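Local coordinates for protein glycosaminoglycan xylosylkinase (Hydra vulgaris, PDB 5XOM) that probably phosphorylates xylose in the linkage region of glycosaminoglycans, as a kinase of the Fam20 family, at residues W53-V59 / L212-W218; S58-L62 / E285-M291; V220-P226 / H279-E285. All blocks are in the same frame, centred on the assembly; numbering follows the deposited sequence.

How the contacts relate
Contacts 1 and 2 start from the same chain stretch, share Ser58 and Val59, and have centres about 11 Å apart. Contact 1 sets the end of helix 49-56 against the loop between strands 205-212 and 221-224. Contact 2 carries the chain on to the hairpin of strands 280-286 and 289-292. In contact 3, centred about 14 Å from contact 2 and about 17 Å from contact 1, strand 221-224 pairs with strand 280-286 in that same three-stranded antiparallel sheet. Along the sequence, contact 1 closes before contact 3 opens, and contact 3 is nested within contact 2. The N-terminal region thus rides over the junction between the five-stranded sheet and the smaller one.

Contact 1 of 3, residues W53-V59 / L212-W218; sequences WHDMISV and LWLPEKW
Leu212 lays its CD1 methyl over the five-membered ring of Trp53, 3.5 Å from the centroid and only 4° off the normal, a CH-pi contact. CD1 of Ile57 covers the opposite face of that indole, so the large flat ring fills a slot between two aliphatic branches. Trp213 contributes its carbonyl rather than its ring: Trp53 NE1 donates to Trp213 O at 2.9 Å, and the acceptor lies close to the indole plane, giving the buried N-H a partner. The first torsion of Trp53, with CG opposite the backbone N (chi1 168°), swings the indole into this place. Leu214 passes nearby, its CA 4.1 Å from Trp53 CZ2.

The segment leaves strand 205-212 of the five-stranded antiparallel sheet, whose order 1-2-3-5-4 matches the N-lobe of protein kinases; the loop is therefore consistent with the hinge that follows the fifth strand. Here Pro215 begins a type I turn ending at Trp218. Its CB stands over the centre of the His54 imidazole, 4.0 Å from the centroid, while His54 NE2 makes a weak hydrogen bond to Gln106. Pro215 CD meets Ile57 CD1 at a tight 3.5 Å. Lys217 NZ donates to a water that in turn donates to the carbonyl of His54 near the helix end; the water's contact with Ile57 O is suspiciously short, hence doubtful in detail.

Trp218 takes Ile57 CG2 over its five-membered ring, 3.5 Å from the centroid, and Lys217 CG covers the other face. Its NE1 binds the same water weakly, and its far rim, at CH2, reaches Val59 N at 3.6 Å. A serine here would probably leave Ile57 CG2 without its flat neighbour and open a gap beside Val59.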
loop_
_atom_site.group_PDB
_atom_site.type_symbol
_atom_site.label_atom_id
_atom_site.label_comp_id
_atom_site.label_asym_id
_atom_site.label_seq_id
_atom_site.Cartn_x
_atom_site.Cartn_y
_atom_site.Cartn_z
ATOM N N TRP A 53 -2.324 7.725 -8.894
ATOM C CA TRP A 53 -1.601 8.957 -8.587
ATOM C C TRP A 53 -2.523 9.996 -7.959
ATOM O O TRP A 53 -2.192 10.597 -6.931
ATOM C CB TRP A 53 -0.951 9.499 -9.866
ATOM C CG TRP A 53 -0.387 10.908 -9.811
ATOM C CD1 TRP A 53 -0.572 11.896 -10.738
ATOM C CD2 TRP A 53 0.469 11.469 -8.801
ATOM N NE1 TRP A 53 0.103 13.034 -10.370
ATOM C CE2 TRP A 53 0.751 12.800 -9.185
ATOM C CE3 TRP A 53 1.018 10.980 -7.610
ATOM C CZ2 TRP A 53 1.563 13.644 -8.424
ATOM C CZ3 TRP A 53 1.822 11.822 -6.850
ATOM C CH2 TRP A 53 2.084 13.141 -7.262
ATOM N N HIS A 54 -3.695 10.216 -8.559
ATOM C CA HIS A 54 -4.591 11.251 -8.049
ATOM C C HIS A 54 -5.095 10.923 -6.648
ATOM O O HIS A 54 -5.291 11.833 -5.837
ATOM C CB HIS A 54 -5.770 11.448 -9.003
ATOM C CG HIS A 54 -5.397 12.087 -10.305
ATOM N ND1 HIS A 54 -6.307 12.767 -11.086
ATOM C CD2 HIS A 54 -4.217 12.146 -10.967
ATOM C CE1 HIS A 54 -5.702 13.219 -12.170
ATOM N NE2 HIS A 54 -4.434 12.854 -12.124
ATOM N N ASP A 55 -5.303 9.643 -6.344
ATOM C CA ASP A 55 -5.884 9.242 -5.068
ATOM C C ASP A 55 -4.872 9.079 -3.940
ATOM O O ASP A 55 -5.287 9.004 -2.777
ATOM C CB ASP A 55 -6.647 7.921 -5.215
ATOM C CG ASP A 55 -7.863 8.043 -6.105
ATOM O OD1 ASP A 55 -8.394 9.166 -6.252
ATOM O OD2 ASP A 55 -8.291 7.004 -6.650
ATOM N N MET A 56 -3.574 9.002 -4.229
ATOM C CA MET A 56 -2.623 8.764 -3.152
ATOM C C MET A 56 -2.193 10.043 -2.444
ATOM O O MET A 56 -1.644 9.963 -1.341
ATOM C CB MET A 56 -1.379 8.010 -3.669
ATOM C CG MET A 56 -0.339 8.853 -4.398
ATOM S SD MET A 56 1.225 7.969 -4.701
ATOM C CE MET A 56 0.675 6.545 -5.642
ATOM N N ILE A 57 -2.469 11.212 -3.015
ATOM C CA ILE A 57 -2.005 12.471 -2.440
ATOM C C ILE A 57 -2.901 12.878 -1.277
ATOM O O ILE A 57 -4.134 12.855 -1.384
ATOM C CB ILE A 57 -1.962 13.573 -3.508
ATOM C CG1 ILE A 57 -1.000 13.187 -4.628
ATOM C CG2 ILE A 57 -1.548 14.911 -2.887
ATOM C CD1 ILE A 57 -1.130 14.060 -5.839
ATOM N N SER A 58 -2.276 13.250 -0.161
ATOM C CA SER A 58 -2.918 13.965 0.932
ATOM C C SER A 58 -2.039 15.154 1.294
ATOM O O SER A 58 -0.932 15.309 0.774
ATOM C CB SER A 58 -3.153 13.056 2.147
ATOM O OG SER A 58 -1.947 12.451 2.568
ATOM N N VAL A 59 -2.529 16.005 2.198
ATOM C CA VAL A 59 -1.841 17.268 2.434
ATOM C C VAL A 59 -0.494 17.068 3.120
ATOM O O VAL A 59 0.364 17.959 3.057
ATOM C CB VAL A 59 -2.730 18.230 3.248
ATOM C CG1 VAL A 59 -2.654 17.927 4.740
ATOM C CG2 VAL A 59 -2.335 19.676 2.968
ATOM N N LEU A 212 5.949 13.857 -12.815
ATOM C CA LEU A 212 4.498 14.018 -12.862
ATOM C C LEU A 212 4.047 15.387 -12.380
ATOM O O LEU A 212 4.490 15.883 -11.336
ATOM C CB LEU A 212 3.795 12.972 -11.999
ATOM C CG LEU A 212 3.665 11.537 -12.473
ATOM C CD1 LEU A 212 2.949 10.742 -11.400
ATOM C CD2 LEU A 212 2.908 11.478 -13.794
ATOM N N TRP A 213 3.109 15.968 -13.121
ATOM C CA TRP A 213 2.337 17.087 -12.605
ATOM C C TRP A 213 1.490 16.664 -11.418
ATOM O O TRP A 213 0.914 15.573 -11.401
ATOM C CB TRP A 213 1.399 17.623 -13.671
ATOM C CG TRP A 213 1.992 18.567 -14.608
ATOM C CD1 TRP A 213 3.308 18.642 -14.930
ATOM C CD2 TRP A 213 1.324 19.581 -15.333
ATOM N NE1 TRP A 213 3.491 19.655 -15.847
ATOM C CE2 TRP A 213 2.291 20.250 -16.109
ATOM C CE3 TRP A 213 -0.007 19.990 -15.415
ATOM C CZ2 TRP A 213 1.970 21.305 -16.952
ATOM C CZ3 TRP A 213 -0.318 21.038 -16.256
ATOM C CH2 TRP A 213 0.663 21.690 -17.019
ATOM N N LEU A 214 1.388 17.552 -10.438
ATOM C CA LEU A 214 0.364 17.402 -9.424
ATOM C C LEU A 214 -1.012 17.639 -10.048
ATOM O O LEU A 214 -1.155 18.479 -10.944
ATOM C CB LEU A 214 0.599 18.390 -8.276
ATOM C CG LEU A 214 1.562 17.958 -7.165
ATOM C CD1 LEU A 214 2.974 17.731 -7.704
ATOM C CD2 LEU A 214 1.580 18.989 -6.061
ATOM N N PRO A 215 -2.038 16.911 -9.617
ATOM C CA PRO A 215 -3.380 17.153 -10.151
ATOM C C PRO A 215 -3.888 18.535 -9.770
ATOM O O PRO A 215 -3.388 19.184 -8.848
ATOM C CB PRO A 215 -4.230 16.045 -9.517
ATOM C CG PRO A 215 -3.422 15.507 -8.396
ATOM C CD PRO A 215 -1.987 15.739 -8.734
ATOM N N GLU A 216 -4.900 18.987 -10.517
ATOM C CA GLU A 216 -5.432 20.333 -10.328
ATOM C C GLU A 216 -5.998 20.532 -8.929
ATOM O O GLU A 216 -5.981 21.652 -8.406
ATOM C CB GLU A 216 -6.507 20.620 -11.374
ATOM C CG GLU A 216 -6.062 21.566 -12.470
ATOM C CD GLU A 216 -7.144 21.796 -13.506
ATOM O OE1 GLU A 216 -6.797 22.050 -14.680
ATOM O OE2 GLU A 216 -8.339 21.715 -13.144
ATOM N N LYS A 217 -6.508 19.464 -8.316
ATOM C CA LYS A 217 -7.033 19.531 -6.954
ATOM C C LYS A 217 -5.983 19.991 -5.942
ATOM O O LYS A 217 -6.344 20.432 -4.845
ATOM C CB LYS A 217 -7.622 18.158 -6.592
ATOM C CG LYS A 217 -7.881 17.881 -5.121
ATOM C CD LYS A 217 -8.631 16.564 -4.977
ATOM C CE LYS A 217 -8.537 15.980 -3.580
ATOM N NZ LYS A 217 -8.194 14.530 -3.642
ATOM N N TRP A 218 -4.698 19.941 -6.294
ATOM C CA TRP A 218 -3.605 20.287 -5.389
ATOM C C TRP A 218 -2.793 21.439 -5.967
ATOM O O TRP A 218 -1.677 21.238 -6.468
ATOM C CB TRP A 218 -2.714 19.077 -5.129
ATOM C CG TRP A 218 -3.438 17.993 -4.427
ATOM C CD1 TRP A 218 -3.973 16.864 -4.979
ATOM C CD2 TRP A 218 -3.741 17.941 -3.028
ATOM N NE1 TRP A 218 -4.577 16.101 -4.003
ATOM C CE2 TRP A 218 -4.448 16.742 -2.797
ATOM C CE3 TRP A 218 -3.469 18.785 -1.946
ATOM C CZ2 TRP A 218 -4.888 16.371 -1.529
ATOM C CZ3 TRP A 218 -3.911 18.416 -0.689
ATOM C CH2 TRP A 218 -4.613 17.220 -0.490
HETATM O O HOH W 1 -5.715 12.861 -3.379
#

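Contact 2 of 3, residues S58-L62 / E285-M291; sequences SVRAL and ENENGSM. With NAG (2-acetamido-2-deoxy-beta-D-glucopyranose), chain D.
The hairpin joining strands 280-286 and 289-292 receives Val59 and Arg60 from a type I turn, Ser58 to Ala61. Its own tight turn, Asn286 to Gly289, is also type I, and Asn286 OD1 accepts from Asn288 N at 2.8 Å in an Asx turn. Asn288, in an Asn-Gly-Ser sequon, bears the N-linked glycan. Gly289 suits its place because its backbone angles would jam a side chain against the preceding carbonyl.

Val59 presses CG2 onto this turn, 3.3 Å from Gly289 O and beside Asn286 OD1. Met291 runs across Arg60: its SD lies 3.7 Å above the plane of the guanidinium, over its centre, and the bend at chi3 (76°) brings CE to 3.3 Å from Arg60 C. At the edge of the same group, Arg60 NH1 donates to Ser290 O at 2.8 Å, in the carbonyl plane on a lone pair. Ser290 OG turns to Arg259.

NH1 also forms a salt bridge with Asp262, which would probably balance the charge of Arg60. The strand carbonyl and the carboxylate together restrict how the guanidinium can turn, leaving its face to the apolar, polarisable thioether.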
loop_
_atom_site.group_PDB
_atom_site.type_symbol
_atom_site.label_atom_id
_atom_site.label_comp_id
_atom_site.label_asym_id
_atom_site.label_seq_id
_atom_site.Cartn_x
_atom_site.Cartn_y
_atom_site.Cartn_z
ATOM N N SER A 58 -2.276 13.250 -0.161
ATOM C CA SER A 58 -2.918 13.965 0.932
ATOM C C SER A 58 -2.039 15.154 1.294
ATOM O O SER A 58 -0.932 15.309 0.774
ATOM C CB SER A 58 -3.153 13.056 2.147
ATOM O OG SER A 58 -1.947 12.451 2.568
ATOM N N VAL A 59 -2.529 16.005 2.198
ATOM C CA VAL A 59 -1.841 17.268 2.434
ATOM C C VAL A 59 -0.494 17.068 3.120
ATOM O O VAL A 59 0.364 17.959 3.057
ATOM C CB VAL A 59 -2.730 18.230 3.248
ATOM C CG1 VAL A 59 -2.654 17.927 4.740
ATOM C CG2 VAL A 59 -2.335 19.676 2.968
ATOM N N ARG A 60 -0.255 15.903 3.726
ATOM C CA ARG A 60 1.024 15.622 4.362
ATOM C C ARG A 60 1.809 14.508 3.677
ATOM O O ARG A 60 2.804 14.030 4.238
ATOM C CB ARG A 60 0.806 15.264 5.833
ATOM C CG ARG A 60 0.343 16.446 6.696
ATOM C CD ARG A 60 1.320 17.628 6.583
ATOM N NE ARG A 60 2.678 17.257 6.955
ATOM C CZ ARG A 60 3.690 18.111 7.050
ATOM N NH1 ARG A 60 3.549 19.417 6.813
ATOM N NH2 ARG A 60 4.896 17.664 7.398
ATOM N N ALA A 61 1.425 14.109 2.465
ATOM C CA ALA A 61 2.178 13.079 1.748
ATOM C C ALA A 61 1.780 13.086 0.283
ATOM O O ALA A 61 0.602 12.900 -0.039
ATOM C CB ALA A 61 1.945 11.694 2.358
ATOM N N LEU A 62 2.759 13.279 -0.605
ATOM C CA LEU A 62 2.493 13.140 -2.029
ATOM C C LEU A 62 2.544 11.684 -2.469
ATOM O O LEU A 62 1.797 11.286 -3.369
ATOM C CB LEU A 62 3.487 13.970 -2.851
ATOM C CG LEU A 62 3.356 15.497 -2.825
ATOM C CD1 LEU A 62 4.343 16.107 -3.828
ATOM C CD2 LEU A 62 1.918 15.958 -3.095
ATOM N N GLU A 285 -1.694 23.051 0.208
ATOM C CA GLU A 285 -2.465 23.497 1.363
ATOM C C GLU A 285 -3.942 23.201 1.139
ATOM O O GLU A 285 -4.456 23.366 0.030
ATOM C CB GLU A 285 -2.239 24.993 1.618
ATOM C CG GLU A 285 -2.910 25.527 2.877
ATOM C CD GLU A 285 -2.482 26.951 3.185
ATOM O OE1 GLU A 285 -2.787 27.840 2.373
ATOM O OE2 GLU A 285 -1.842 27.184 4.231
ATOM N N ASN A 286 -4.608 22.742 2.192
ATOM C CA ASN A 286 -6.061 22.623 2.206
ATOM C C ASN A 286 -6.538 22.867 3.637
ATOM O O ASN A 286 -5.816 23.449 4.454
ATOM C CB ASN A 286 -6.503 21.269 1.616
ATOM C CG ASN A 286 -6.070 20.079 2.455
ATOM O OD1 ASN A 286 -5.649 20.215 3.605
ATOM N ND2 ASN A 286 -6.186 18.893 1.877
ATOM N N GLU A 287 -7.763 22.438 3.941
ATOM C CA GLU A 287 -8.323 22.680 5.266
ATOM C C GLU A 287 -7.584 21.946 6.386
ATOM O O GLU A 287 -7.674 22.376 7.538
ATOM C CB GLU A 287 -9.810 22.311 5.290
ATOM C CG GLU A 287 -10.097 20.820 5.191
ATOM C CD GLU A 287 -11.573 20.523 5.000
ATOM O OE1 GLU A 287 -12.352 21.482 4.810
ATOM O OE2 GLU A 287 -11.953 19.332 5.046
ATOM N N ASN A 288 -6.853 20.863 6.098
ATOM C CA ASN A 288 -6.234 20.080 7.166
ATOM C C ASN A 288 -4.756 20.423 7.364
ATOM O O ASN A 288 -4.066 19.707 8.096
ATOM C CB ASN A 288 -6.363 18.565 6.917
ATOM C CG ASN A 288 -7.817 18.081 6.817
ATOM O OD1 ASN A 288 -8.750 18.695 7.334
ATOM N ND2 ASN A 288 -7.979 16.931 6.147
ATOM N N GLY A 289 -4.238 21.462 6.706
ATOM C CA GLY A 289 -2.864 21.866 6.936
ATOM C C GLY A 289 -2.144 22.221 5.649
ATOM O O GLY A 289 -2.765 22.531 4.634
ATOM N N SER A 290 -0.812 22.191 5.710
ATOM C CA SER A 290 0.024 22.536 4.568
ATOM C C SER A 290 1.339 21.768 4.658
ATOM O O SER A 290 1.701 21.238 5.710
ATOM C CB SER A 290 0.295 24.045 4.500
ATOM O OG SER A 290 1.228 24.448 5.488
ATOM N N MET A 291 2.053 21.706 3.538
ATOM C CA MET A 291 3.342 21.022 3.503
ATOM C C MET A 291 4.212 21.574 2.388
ATOM O O MET A 291 3.746 21.724 1.255
ATOM C CB MET A 291 3.179 19.508 3.321
ATOM C CG MET A 291 4.513 18.748 3.307
ATOM S SD MET A 291 4.424 16.960 3.534
ATOM C CE MET A 291 3.853 16.474 1.937
HETATM C C1 NAG D . -9.105 16.166 5.633
HETATM C C2 NAG D . -10.379 15.576 6.293
HETATM C C3 NAG D . -11.349 15.085 5.198
HETATM C C4 NAG D . -11.563 16.138 4.114
HETATM C C5 NAG D . -10.225 16.659 3.605
HETATM C C6 NAG D . -10.352 17.808 2.632
HETATM C C7 NAG D . -10.829 14.124 8.234
HETATM C C8 NAG D . -10.354 12.949 9.037
HETATM N N2 NAG D . -10.059 14.477 7.195
HETATM O O3 NAG D . -12.599 14.702 5.762
HETATM O O4 NAG D . -12.263 15.569 3.013
HETATM O O5 NAG D . -9.472 17.157 4.711
HETATM O O6 NAG D . -9.088 18.413 2.395
HETATM O O7 NAG D . -11.855 14.736 8.522
#

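Contact 3 of 3, residues V220-P226 / H279-E285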
loop_
_atom_site.group_PDB
_atom_site.type_symbol
_atom_site.label_atom_id
_atom_site.label_comp_id
_atom_site.label_asym_id
_atom_site.label_seq_id
_atom_site.Cartn_x
_atom_site.Cartn_y
_atom_site.Cartn_z
ATOM N N VAL A 220 -0.314 24.642 -6.097
ATOM C CA VAL A 220 0.957 24.882 -5.429
ATOM C C VAL A 220 1.149 26.384 -5.270
ATOM O O VAL A 220 0.960 27.143 -6.227
ATOM C CB VAL A 220 2.118 24.249 -6.216
ATOM C CG1 VAL A 220 3.438 24.735 -5.689
ATOM C CG2 VAL A 220 2.042 22.733 -6.126
ATOM N N LEU A 221 1.513 26.810 -4.063
ATOM C CA LEU A 221 1.824 28.203 -3.774
ATOM C C LEU A 221 3.312 28.348 -3.482
ATOM O O LEU A 221 3.928 27.459 -2.887
ATOM C CB LEU A 221 1.000 28.723 -2.593
ATOM C CG LEU A 221 -0.502 28.862 -2.856
ATOM C CD1 LEU A 221 -1.240 29.203 -1.576
ATOM C CD2 LEU A 221 -0.760 29.923 -3.929
ATOM N N LYS A 222 3.884 29.472 -3.905
ATOM C CA LYS A 222 5.315 29.716 -3.814
ATOM C C LYS A 222 5.593 30.947 -2.962
ATOM O O LYS A 222 4.935 31.980 -3.116
ATOM C CB LYS A 222 5.913 29.897 -5.208
ATOM C CG LYS A 222 7.407 30.150 -5.228
ATOM C CD LYS A 222 7.830 30.744 -6.560
ATOM C CE LYS A 222 7.428 29.840 -7.716
ATOM N NZ LYS A 222 8.405 28.740 -7.942
ATOM N N LEU A 223 6.577 30.835 -2.072
ATOM C CA LEU A 223 7.063 31.928 -1.244
ATOM C C LEU A 223 8.583 31.948 -1.257
ATOM O O LEU A 223 9.219 30.913 -1.478
ATOM C CB LEU A 223 6.570 31.808 0.208
ATOM C CG LEU A 223 5.079 32.035 0.460
ATOM C CD1 LEU A 223 4.722 31.771 1.921
ATOM C CD2 LEU A 223 4.704 33.458 0.067
ATOM N N PRO A 224 9.191 33.115 -1.038
ATOM C CA PRO A 224 10.657 33.168 -0.939
ATOM C C PRO A 224 11.156 32.437 0.299
ATOM O O PRO A 224 10.557 32.515 1.374
ATOM C CB PRO A 224 10.958 34.672 -0.861
ATOM C CG PRO A 224 9.681 35.300 -0.416
ATOM C CD PRO A 224 8.582 34.455 -0.984
ATOM N N HIS A 225 12.271 31.729 0.140
ATOM C CA HIS A 225 12.874 31.002 1.253
ATOM C C HIS A 225 13.604 31.982 2.166
ATOM O O HIS A 225 14.440 32.756 1.689
ATOM C CB HIS A 225 13.855 29.955 0.737
ATOM C CG HIS A 225 14.133 28.849 1.708
ATOM N ND1 HIS A 225 14.734 29.065 2.929
ATOM C CD2 HIS A 225 13.927 27.513 1.621
ATOM C CE1 HIS A 225 14.863 27.914 3.564
ATOM N NE2 HIS A 225 14.385 26.955 2.791
ATOM N N PRO A 226 13.298 32.004 3.470
ATOM C CA PRO A 226 14.005 32.922 4.380
ATOM C C PRO A 226 15.519 32.772 4.335
ATOM O O PRO A 226 16.244 33.711 4.674
ATOM C CB PRO A 226 13.443 32.551 5.757
ATOM C CG PRO A 226 12.079 32.020 5.471
ATOM C CD PRO A 226 12.197 31.296 4.146
ATOM N N HIS A 279 15.784 28.837 -3.631
ATOM C CA HIS A 279 15.616 30.218 -3.189
ATOM C C HIS A 279 14.150 30.571 -2.963
ATOM O O HIS A 279 13.844 31.423 -2.120
ATOM C CB HIS A 279 16.253 31.179 -4.201
ATOM C CG HIS A 279 15.860 30.916 -5.623
ATOM N ND1 HIS A 279 14.616 31.231 -6.123
ATOM C CD2 HIS A 279 16.554 30.374 -6.653
ATOM C CE1 HIS A 279 14.556 30.888 -7.399
ATOM N NE2 HIS A 279 15.719 30.366 -7.745
ATOM N N HIS A 280 13.240 29.931 -3.693
ATOM C CA HIS A 280 11.812 29.969 -3.408
ATOM C C HIS A 280 11.337 28.549 -3.150
ATOM O O HIS A 280 11.724 27.622 -3.866
ATOM C CB HIS A 280 11.011 30.570 -4.573
ATOM C CG HIS A 280 11.167 32.049 -4.721
ATOM N ND1 HIS A 280 12.342 32.637 -5.138
ATOM C CD2 HIS A 280 10.293 33.061 -4.512
ATOM C CE1 HIS A 280 12.186 33.947 -5.177
ATOM N NE2 HIS A 280 10.951 34.231 -4.801
ATOM N N TYR A 281 10.507 28.369 -2.130
ATOM C CA TYR A 281 9.934 27.061 -1.858
ATOM C C TYR A 281 8.462 27.048 -2.249
ATOM O O TYR A 281 7.828 28.094 -2.417
ATOM C CB TYR A 281 10.119 26.662 -0.386
ATOM C CG TYR A 281 9.336 27.483 0.619
ATOM C CD1 TYR A 281 8.053 27.109 0.999
ATOM C CD2 TYR A 281 9.887 28.617 1.201
ATOM C CE1 TYR A 281 7.335 27.842 1.922
ATOM C CE2 TYR A 281 9.176 29.360 2.129
ATOM C CZ TYR A 281 7.899 28.965 2.486
ATOM O OH TYR A 281 7.179 29.694 3.406
ATOM N N GLU A 282 7.930 25.842 -2.411
ATOM C CA GLU A 282 6.559 25.639 -2.850
ATOM C C GLU A 282 5.860 24.682 -1.895
ATOM O O GLU A 282 6.485 23.779 -1.331
ATOM C CB GLU A 282 6.522 25.099 -4.287
ATOM C CG GLU A 282 6.980 26.115 -5.328
ATOM C CD GLU A 282 7.206 25.507 -6.703
ATOM O OE1 GLU A 282 6.389 25.769 -7.612
ATOM O OE2 GLU A 282 8.202 24.771 -6.881
ATOM N N TYR A 283 4.553 24.885 -1.719
ATOM C CA TYR A 283 3.803 24.102 -0.749
ATOM C C TYR A 283 2.378 23.880 -1.234
ATOM O O TYR A 283 1.853 24.651 -2.042
ATOM C CB TYR A 283 3.809 24.772 0.632
ATOM C CG TYR A 283 3.128 26.124 0.716
ATOM C CD1 TYR A 283 3.816 27.294 0.407
ATOM C CD2 TYR A 283 1.814 26.235 1.151
ATOM C CE1 TYR A 283 3.197 28.540 0.505
ATOM C CE2 TYR A 283 1.187 27.475 1.255
ATOM C CZ TYR A 283 1.883 28.621 0.931
ATOM O OH TYR A 283 1.259 29.845 1.033
ATOM N N ILE A 284 1.772 22.793 -0.755
ATOM C CA ILE A 284 0.359 22.518 -0.967
ATOM C C ILE A 284 -0.380 22.869 0.316
ATOM O O ILE A 284 0.212 22.982 1.392
ATOM C CB ILE A 284 0.095 21.046 -1.373
ATOM C CG1 ILE A 284 0.634 20.088 -0.307
ATOM C CG2 ILE A 284 0.704 20.752 -2.743
ATOM C CD1 ILE A 284 0.284 18.620 -0.556
ATOM N N GLU A 285 -1.694 23.051 0.208
ATOM C CA GLU A 285 -2.465 23.497 1.363
ATOM C C GLU A 285 -3.942 23.201 1.139
ATOM O O GLU A 285 -4.456 23.366 0.030
ATOM C CB GLU A 285 -2.239 24.993 1.618
ATOM C CG GLU A 285 -2.910 25.527 2.877
ATOM C CD GLU A 285 -2.482 26.951 3.185
ATOM O OE1 GLU A 285 -2.787 27.840 2.373
ATOM O OE2 GLU A 285 -1.842 27.184 4.231
#
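Tyr283 carries Leu221 CB on one face of its ring, 3.6 Å above the plane and offset toward the rim. Tyr281 is met differently: His225 CA lies at its edge, and that edge turns toward the face of the His225 imidazole in an offset edge-to-face pair, planes at 84°. The His280 ring takes Pro224 CA over one face; its ND1, near the plane of the His279 ring and at its edge, is hydrogen-bonded to His279 ND1 at 2.8 Å.

Strand 221-224 is the outer strand of the small three-stranded sheet and 280-286 its middle one, consistent with the C-lobe of a kinase fold. Leu221 with Tyr283 and Leu223 with Tyr281 are hydrogen-bonded pairs, each with two backbone bonds; beyond the strand ends, His225 N adds another, to His279 O at 2.8 Å. The leucines share one sheet face with the tyrosines, which hold CG between the backbone N and carbonyl carbon (chi1 68° in Tyr281), laying the rings against the adjacent strand.

On the other face, Lys222 NZ reaches Glu282 OE1 in a long salt bridge of 3.6 Å, likely to contribute less than the backbone bonds. The leucine and tyrosine face packs against helix 259-273: Arg259 makes a cation-pi pair with Tyr283 and donates to Tyr281 OH, which also bonds to Tyr254 OH, so two partners hold the phenol of this buried tyrosine.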